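Local coordinates for LanC-like protein GCR2 (Arabidopsis thaliana, PDB 3T33) that binds a zinc ion as a LanC-like family protein and may play a role in abscisic acid signalling, at residues 35-38 / 39-42; 134-137 / 138-142; 182-185 / 186-190. All coordinates share one frame; numbering follows the deposited sequence.

How the interactions relate
Interaction 1 lies on helix 36-42, near the start of the chain. Interaction 2 follows on helix 130-144 and interaction 3 on helix 174-188. Each is a local contact within one helix. The centre of interaction 1 is about 40 Å from the centres of the other two, and its nearest atoms stay about 29 Å from theirs. Interactions 2 and 3 have centres about 10 Å apart and touch. Val139 CG2 lies 3.7 Å from Leu184 CD1, and Lys142 CG lies 3.7 Å from Ile188 CD1. Helices 130-144 and 174-188 thus pack together here, whereas interaction 1 sits on short helix 36-42, against helix 353-375. All three lie away from the zinc site.

Interaction 1: 35-38 / 39-42; sequences DSLT and KLLS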
ATOM      1  N   ASP A  35     -14.266  27.456   4.216  1.00 49.45           N
ATOM      2  CA  ASP A  35     -14.820  26.522   5.201  1.00 46.89           C
ATOM      3  C   ASP A  35     -13.711  25.901   6.055  1.00 44.80           C
ATOM      4  O   ASP A  35     -12.609  26.445   6.130  1.00 44.40           O
ATOM      5  CB  ASP A  35     -15.628  25.425   4.507  1.00 46.30           C
ATOM      6  CG  ASP A  35     -14.832  24.702   3.439  1.00 46.92           C
ATOM      7  OD1 ASP A  35     -13.585  24.720   3.511  1.00 45.86           O
ATOM      8  OD2 ASP A  35     -15.452  24.116   2.526  1.00 45.09           O
ATOM      9  N   SER A  36     -13.993  24.768   6.699  1.00 42.16           N
ATOM     10  CA  SER A  36     -12.981  24.119   7.529  1.00 40.16           C
ATOM     11  C   SER A  36     -11.987  23.338   6.652  1.00 38.99           C
ATOM     12  O   SER A  36     -10.804  23.361   6.883  1.00 38.93           O
ATOM     13  CB  SER A  36     -13.648  23.242   8.588  1.00 39.20           C
ATOM     14  OG  SER A  36     -14.475  22.282   7.961  1.00 38.44           O
ATOM     15  N   LEU A  37     -12.498  22.700   5.610  1.00 38.38           N
ATOM     16  CA  LEU A  37     -11.701  22.040   4.606  1.00 37.44           C
ATOM     17  C   LEU A  37     -10.662  22.956   3.902  1.00 38.04           C
ATOM     18  O   LEU A  37      -9.482  22.586   3.796  1.00 35.86           O
ATOM     19  CB  LEU A  37     -12.626  21.386   3.595  1.00 37.05           C
ATOM     20  CG  LEU A  37     -12.101  20.207   2.733  1.00 37.84           C
ATOM     21  CD1 LEU A  37     -12.007  20.499   1.292  1.00 36.07           C
ATOM     22  CD2 LEU A  37     -10.797  19.497   3.263  1.00 31.77           C
ATOM     23  N   THR A  38     -11.087  24.145   3.441  1.00 37.72           N
ATOM     24  CA  THR A  38     -10.184  25.012   2.703  1.00 38.42           C
ATOM     25  C   THR A  38      -9.145  25.525   3.650  1.00 37.92           C
ATOM     26  O   THR A  38      -8.029  25.751   3.264  1.00 37.08           O
ATOM     27  CB  THR A  38     -10.926  26.233   2.016  1.00 38.81           C
ATOM     28  OG1 THR A  38     -11.780  26.842   2.996  1.00 44.75           O
ATOM     29  CG2 THR A  38     -11.799  25.762   0.834  1.00 37.93           C
ATOM     30  N   LYS A  39      -9.514  25.742   4.903  1.00 38.49           N
ATOM     31  CA  LYS A  39      -8.538  26.236   5.869  1.00 39.90           C
ATOM     32  C   LYS A  39      -7.443  25.183   6.104  1.00 39.79           C
ATOM     33  O   LYS A  39      -6.265  25.517   6.113  1.00 39.57           O
ATOM     34  CB  LYS A  39      -9.236  26.663   7.169  1.00 40.63           C
ATOM     35  CG  LYS A  39     -10.184  27.885   6.880  1.00 45.92           C
ATOM     36  CD  LYS A  39     -10.782  28.515   8.153  1.00 55.41           C
ATOM     37  CE  LYS A  39     -11.710  29.718   7.825  1.00 60.99           C
ATOM     38  NZ  LYS A  39     -11.654  30.820   8.872  1.00 63.12           N
ATOM     39  N   LEU A  40      -7.830  23.921   6.257  1.00 38.70           N
ATOM     40  CA  LEU A  40      -6.858  22.822   6.300  1.00 39.45           C
ATOM     41  C   LEU A  40      -5.905  22.874   5.084  1.00 39.50           C
ATOM     42  O   LEU A  40      -4.687  22.781   5.223  1.00 38.54           O
ATOM     43  CB  LEU A  40      -7.583  21.466   6.315  1.00 39.77           C
ATOM     44  CG  LEU A  40      -8.300  21.045   7.582  1.00 41.15           C
ATOM     45  CD1 LEU A  40      -9.116  19.747   7.397  1.00 41.68           C
ATOM     46  CD2 LEU A  40      -7.194  20.784   8.542  1.00 44.24           C
ATOM     47  N   LEU A  41      -6.456  23.053   3.891  1.00 39.41           N
ATOM     48  CA  LEU A  41      -5.616  22.960   2.708  1.00 39.49           C
ATOM     49  C   LEU A  41      -4.568  24.070   2.652  1.00 40.14           C
ATOM     50  O   LEU A  41      -3.484  23.857   2.129  1.00 39.87           O
ATOM     51  CB  LEU A  41      -6.465  22.959   1.434  1.00 38.74           C
ATOM     52  CG  LEU A  41      -7.357  21.718   1.245  1.00 39.42           C
ATOM     53  CD1 LEU A  41      -8.430  22.004   0.229  1.00 40.84           C
ATOM     54  CD2 LEU A  41      -6.535  20.564   0.783  1.00 39.87           C
ATOM     55  N   SER A  42      -4.901  25.248   3.178  1.00 40.44           N
ATOM     56  CA  SER A  42      -4.020  26.432   3.180  0.50 41.50           C
ATOM     57  C   SER A  42      -2.903  26.304   4.217  1.00 41.51           C
ATOM     58  O   SER A  42      -1.845  26.899   4.075  1.00 43.07           O
ATOM     59  CB  SER A  42      -4.825  27.720   3.476  0.50 41.18           C
ATOM     60  OG  SER A  42      -5.968  27.873   2.633  0.50 41.75           O
TER
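Leu37 and Leu41 meet one turn apart on the first short helix of the chain, their CD1 atoms 4.0 Å from each other. Leu37 turns its CG away from its own backbone N (chi1 -158°), and its side chain passes slantwise by that of Leu41. Leu40 is a looser neighbour of Leu37. All three leucines pack on helix 353-375. Lys39 lays its aliphatic chain past the Asp35 carbonyl, with Lys39 CD 3.4 Å from Asp35 O.

The backbone bonds are helical. Leu40 N donates to Ser36 O at 3.1 Å, and Leu41 N to Leu37 O at the same length. The first of the series, Lys39 N to Asp35 O, is weak. Thr38 O accepts from Ser42 N at 3.2 Å. A second bond to Thr38 O, from Ser42 OG, is doubtful because Ser42 has two conformers.

Side-chain bonds close the front of the helix. Asp35 OD1 takes Thr38 N at 2.6 Å, nearly in line with its C-O bond. It also takes the hydroxyl, Thr38 OG1, at 2.8 Å from 48° above the carboxylate plane. Two bonds therefore grip one oxygen and limit the rotation of the carboxylate. Ser36 OG bonds to Asp368, a second tie to helix 353-375. Asp35 preceding the first turn and accepting from Thr38 N is a classic aspartate N-cap.

Interaction 2: 134-137 / 138-142; sequences CALG and AVAAK
Leu136 and Ala140 form a local, buried contact one turn apart in helix 130-144. The helix lies inside the LanC-like domain, away from the zinc site. Leu136 CD2 comes within 4.4 Å of Ala140 CB, which is a loose apolar touch. Most of the cohesion comes from the backbone instead.

Four successive bonds join the segments. Ala138 N donates to Cys134 O at 3.0 Å, approaching from above the carbonyl plane, 35° out of it. Val139 N donates to Ala135 O at 3.0 Å. The bond from Ala140 N to Leu136 O is the shortest, at 2.8 Å, and its N-H...O angle is 168°. Ala141 N donates to Gly137 O at 2.9 Å.

This is the regular i to i+4 ladder of an alpha helix. The chain has helices and loops but no strands; LanC relatives build an alpha/alpha barrel from such helices. Helix 130-144 is in contact with several neighbours there. Leu136 meets helices 84-98 and 101-118, and Ala140 also lies on helix 101-118. Cys134, Ala135 and Ala138 touch helix 147-158. Ala138 and Val139 touch helix 174-188.

The small residues keep their side chains close to the helix. Ala138 CB rests 3.4 Å from Cys134 O, and Ala140 CB lies 3.3 Å from Leu136 O. Val139 is the branched member of the second segment. With CG1 set opposite the backbone N (chi1 170°), the other branch, CG2, points back along the helix, 3.3 Å from Ala135 O.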
ATOM      1  N   CYS A 134       5.547 -13.413  10.699  1.00 30.81           N
ATOM      2  CA  CYS A 134       6.928 -13.638  11.008  1.00 29.91           C
ATOM      3  C   CYS A 134       7.817 -12.482  10.663  1.00 30.10           C
ATOM      4  O   CYS A 134       8.820 -12.259  11.334  1.00 31.15           O
ATOM      5  CB  CYS A 134       7.406 -14.884  10.258  1.00 30.27           C
ATOM      6  SG  CYS A 134       6.593 -16.456  10.872  1.00 33.77           S
ATOM      7  N   ALA A 135       7.551 -11.782   9.568  1.00 30.00           N
ATOM      8  CA  ALA A 135       8.511 -10.761   9.161  1.00 29.59           C
ATOM      9  C   ALA A 135       8.362  -9.556  10.075  1.00 30.13           C
ATOM     10  O   ALA A 135       9.358  -8.988  10.482  1.00 31.36           O
ATOM     11  CB  ALA A 135       8.324 -10.368   7.691  1.00 29.32           C
ATOM     12  N   LEU A 136       7.136  -9.206  10.470  1.00 30.08           N
ATOM     13  CA  LEU A 136       6.957  -8.105  11.408  1.00 30.38           C
ATOM     14  C   LEU A 136       7.524  -8.503  12.754  1.00 30.08           C
ATOM     15  O   LEU A 136       8.198  -7.756  13.425  1.00 29.49           O
ATOM     16  CB  LEU A 136       5.483  -7.773  11.588  1.00 29.69           C
ATOM     17  CG  LEU A 136       5.012  -6.346  11.875  1.00 31.70           C
ATOM     18  CD1 LEU A 136       3.631  -6.205  12.550  1.00 27.66           C
ATOM     19  CD2 LEU A 136       6.046  -5.365  12.417  1.00 28.83           C
ATOM     20  N   GLY A 137       7.255  -9.713  13.169  1.00 31.91           N
ATOM     21  CA  GLY A 137       7.780 -10.184  14.454  1.00 31.14           C
ATOM     22  C   GLY A 137       9.261  -9.954  14.500  1.00 32.31           C
ATOM     23  O   GLY A 137       9.758  -9.383  15.473  1.00 32.78           O
ATOM     24  N   ALA A 138       9.970 -10.420  13.457  1.00 31.03           N
ATOM     25  CA  ALA A 138      11.422 -10.379  13.433  1.00 32.15           C
ATOM     26  C   ALA A 138      11.959  -8.933  13.376  1.00 31.90           C
ATOM     27  O   ALA A 138      12.965  -8.624  13.951  1.00 31.03           O
ATOM     28  CB  ALA A 138      11.973 -11.195  12.209  1.00 30.89           C
ATOM     29  N   VAL A 139      11.242  -8.055  12.689  1.00 32.95           N
ATOM     30  CA  VAL A 139      11.687  -6.665  12.546  1.00 32.90           C
ATOM     31  C   VAL A 139      11.439  -5.932  13.866  1.00 33.07           C
ATOM     32  O   VAL A 139      12.319  -5.272  14.395  1.00 32.97           O
ATOM     33  CB  VAL A 139      11.030  -5.993  11.292  1.00 33.10           C
ATOM     34  CG1 VAL A 139      11.313  -4.499  11.296  1.00 34.86           C
ATOM     35  CG2 VAL A 139      11.584  -6.636   9.979  1.00 30.98           C
ATOM     36  N   ALA A 140      10.240  -6.096  14.415  1.00 33.05           N
ATOM     37  CA  ALA A 140       9.885  -5.485  15.701  1.00 33.26           C
ATOM     38  C   ALA A 140      10.844  -5.932  16.801  1.00 33.87           C
ATOM     39  O   ALA A 140      11.288  -5.102  17.561  1.00 32.33           O
ATOM     40  CB  ALA A 140       8.436  -5.730  16.061  1.00 31.16           C
ATOM     41  N   ALA A 141      11.220  -7.215  16.822  1.00 35.63           N
ATOM     42  CA  ALA A 141      12.230  -7.747  17.782  1.00 37.62           C
ATOM     43  C   ALA A 141      13.622  -7.178  17.614  1.00 38.81           C
ATOM     44  O   ALA A 141      14.335  -6.960  18.590  1.00 39.07           O
ATOM     45  CB  ALA A 141      12.286  -9.309  17.753  1.00 37.21           C
ATOM     46  N   LYS A 142      14.032  -7.006  16.366  1.00 40.40           N
ATOM     47  CA  LYS A 142      15.285  -6.342  16.071  1.00 42.23           C
ATOM     48  C   LYS A 142      15.233  -4.898  16.608  1.00 42.67           C
ATOM     49  O   LYS A 142      16.185  -4.431  17.207  1.00 42.93           O
ATOM     50  CB  LYS A 142      15.587  -6.374  14.547  1.00 42.25           C
ATOM     51  CG  LYS A 142      17.086  -6.449  14.160  1.00 43.99           C
ATOM     52  CD  LYS A 142      17.802  -7.572  14.931  1.00 45.27           C
ATOM     53  CE  LYS A 142      19.266  -7.788  14.538  1.00 47.43           C
ATOM     54  NZ  LYS A 142      19.816  -8.900  15.391  1.00 49.65           N
TER

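Interaction 3: 182-185 / 186-190; sequences LFLN and KHIGQ
Phe183 and His187 stack one turn apart near the end of helix 174-188. The stack is offset, with ring centroids 4.3 Å apart and planes at 30°. Phe183 CZ lies over the centre of the imidazole, while His187 CD2 sits toward the rim of the phenyl face. The nearest atoms are Phe183 CE2 and His187 NE2, at 3.5 Å. Phe183 swings its ring anti to its backbone N (chi1 169°). His187 turns the other way (chi1 -76°), back along the helix, and this lays the two rings over each other in a tilted, offset stack. Rings of Phe126 and Trp179 also meet Phe183.

Leu184 and Ile188 lie alongside each other and point the same way, with Leu184 CD1 3.8 Å from Ile188 CG1. Phe183, Leu184 and His187 pack on Val139 of helix 130-144, joining neighbouring helices of the LanC-like fold.

At the helix end, Gly189 N donates to Asn185 O at 2.8 Å. Gln190 N reaches the same oxygen in a weak bond. Gly189 has positive phi and breaks the helix. Asn185 OD1 accepts from Ile193 N, beyond the turn.

Stacking probably restricts the rotation of the Phe183 and His187 rings, while Asn185 ties the helix end to the following loop through both its carbonyl and its side chain.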
ATOM      1  N   LEU A 182      11.798  -9.718   0.810  1.00 27.84           N
ATOM      2  CA  LEU A 182      12.434  -8.421   0.516  1.00 28.52           C
ATOM      3  C   LEU A 182      12.265  -7.470   1.693  1.00 28.34           C
ATOM      4  O   LEU A 182      13.193  -6.903   2.138  1.00 29.20           O
ATOM      5  CB  LEU A 182      11.850  -7.837  -0.728  1.00 28.80           C
ATOM      6  CG  LEU A 182      12.149  -8.673  -1.986  1.00 31.62           C
ATOM      7  CD1 LEU A 182      11.280  -8.265  -3.135  1.00 29.83           C
ATOM      8  CD2 LEU A 182      13.684  -8.606  -2.352  1.00 30.66           C
ATOM      9  N   PHE A 183      11.083  -7.431   2.268  1.00 29.59           N
ATOM     10  CA  PHE A 183      10.802  -6.590   3.401  1.00 31.31           C
ATOM     11  C   PHE A 183      11.671  -6.952   4.618  1.00 31.55           C
ATOM     12  O   PHE A 183      12.309  -6.090   5.236  1.00 30.90           O
ATOM     13  CB  PHE A 183       9.314  -6.739   3.748  1.00 31.01           C
ATOM     14  CG  PHE A 183       8.926  -6.122   5.063  1.00 34.30           C
ATOM     15  CD1 PHE A 183       9.075  -6.845   6.254  1.00 31.91           C
ATOM     16  CD2 PHE A 183       8.389  -4.806   5.114  1.00 33.09           C
ATOM     17  CE1 PHE A 183       8.697  -6.280   7.531  1.00 33.19           C
ATOM     18  CE2 PHE A 183       7.968  -4.236   6.374  1.00 34.27           C
ATOM     19  CZ  PHE A 183       8.117  -4.973   7.585  1.00 32.74           C
ATOM     20  N   LEU A 184      11.722  -8.231   4.940  1.00 31.90           N
ATOM     21  CA  LEU A 184      12.541  -8.681   6.040  1.00 32.96           C
ATOM     22  C   LEU A 184      14.013  -8.318   5.845  1.00 34.29           C
ATOM     23  O   LEU A 184      14.674  -7.760   6.772  1.00 34.36           O
ATOM     24  CB  LEU A 184      12.390 -10.182   6.256  1.00 32.15           C
ATOM     25  CG  LEU A 184      13.174 -10.694   7.452  1.00 35.88           C
ATOM     26  CD1 LEU A 184      12.855  -9.919   8.709  1.00 36.83           C
ATOM     27  CD2 LEU A 184      12.923 -12.199   7.701  1.00 39.41           C
ATOM     28  N   ASN A 185      14.535  -8.620   4.656  1.00 34.12           N
ATOM     29  CA  ASN A 185      15.969  -8.370   4.369  1.00 34.92           C
ATOM     30  C   ASN A 185      16.341  -6.856   4.390  1.00 34.76           C
ATOM     31  O   ASN A 185      17.349  -6.456   4.952  1.00 34.10           O
ATOM     32  CB  ASN A 185      16.401  -9.062   3.036  1.00 32.64           C
ATOM     33  CG  ASN A 185      16.626 -10.648   3.200  1.00 36.92           C
ATOM     34  OD1 ASN A 185      16.355 -11.248   4.246  1.00 40.17           O
ATOM     35  ND2 ASN A 185      17.148 -11.267   2.176  1.00 33.28           N
ATOM     36  N   LYS A 186      15.528  -6.047   3.743  1.00 35.27           N
ATOM     37  CA  LYS A 186      15.742  -4.604   3.699  1.00 37.30           C
ATOM     38  C   LYS A 186      15.828  -4.028   5.129  1.00 37.17           C
ATOM     39  O   LYS A 186      16.792  -3.344   5.467  1.00 37.95           O
ATOM     40  CB  LYS A 186      14.571  -3.986   2.905  1.00 37.43           C
ATOM     41  CG  LYS A 186      14.383  -2.470   3.040  1.00 44.27           C
ATOM     42  CD  LYS A 186      14.980  -1.719   1.833  1.00 51.26           C
ATOM     43  CE  LYS A 186      14.289  -0.360   1.560  1.00 54.24           C
ATOM     44  NZ  LYS A 186      14.321  -0.009   0.091  1.00 56.75           N
ATOM     45  N   HIS A 187      14.848  -4.359   5.964  1.00 37.50           N
ATOM     46  CA  HIS A 187      14.756  -3.872   7.312  1.00 38.79           C
ATOM     47  C   HIS A 187      15.840  -4.331   8.256  1.00 39.33           C
ATOM     48  O   HIS A 187      16.380  -3.500   9.014  1.00 37.49           O
ATOM     49  CB  HIS A 187      13.389  -4.184   7.916  1.00 39.26           C
ATOM     50  CG  HIS A 187      12.295  -3.284   7.427  1.00 44.24           C
ATOM     51  ND1 HIS A 187      11.662  -2.375   8.246  1.00 45.76           N
ATOM     52  CD2 HIS A 187      11.754  -3.118   6.191  1.00 46.00           C
ATOM     53  CE1 HIS A 187      10.757  -1.708   7.548  1.00 48.73           C
ATOM     54  NE2 HIS A 187      10.789  -2.143   6.301  1.00 49.19           N
ATOM     55  N   ILE A 188      16.152  -5.640   8.245  1.00 39.08           N
ATOM     56  CA  ILE A 188      17.239  -6.134   9.086  1.00 39.47           C
ATOM     57  C   ILE A 188      18.566  -5.651   8.516  1.00 40.14           C
ATOM     58  O   ILE A 188      19.529  -5.530   9.260  1.00 40.52           O
ATOM     59  CB  ILE A 188      17.314  -7.692   9.170  1.00 38.42           C
ATOM     60  CG1 ILE A 188      16.078  -8.307   9.791  1.00 38.91           C
ATOM     61  CG2 ILE A 188      18.538  -8.131   9.953  1.00 40.44           C
ATOM     62  CD1 ILE A 188      15.512  -7.552  10.973  1.00 38.69           C
ATOM     63  N   GLY A 189      18.628  -5.428   7.196  1.00 41.09           N
ATOM     64  CA  GLY A 189      19.888  -5.063   6.500  1.00 41.83           C
ATOM     65  C   GLY A 189      20.856  -6.254   6.466  1.00 43.19           C
ATOM     66  O   GLY A 189      22.102  -6.108   6.522  1.00 44.31           O
ATOM     67  N   GLN A 190      20.273  -7.444   6.354  1.00 42.64           N
ATOM     68  CA  GLN A 190      21.018  -8.693   6.336  1.00 42.51           C
ATOM     69  C   GLN A 190      20.296  -9.675   5.402  1.00 41.17           C
ATOM     70  O   GLN A 190      19.080  -9.515   5.078  1.00 39.38           O
ATOM     71  CB  GLN A 190      21.083  -9.279   7.748  1.00 43.03           C
ATOM     72  CG  GLN A 190      22.157  -8.721   8.693  1.00 47.59           C
ATOM     73  CD  GLN A 190      22.092  -9.454  10.029  1.00 54.14           C
ATOM     74  OE1 GLN A 190      21.954 -10.686  10.052  1.00 56.60           O
ATOM     75  NE2 GLN A 190      22.124  -8.716  11.136  1.00 52.91           N
TER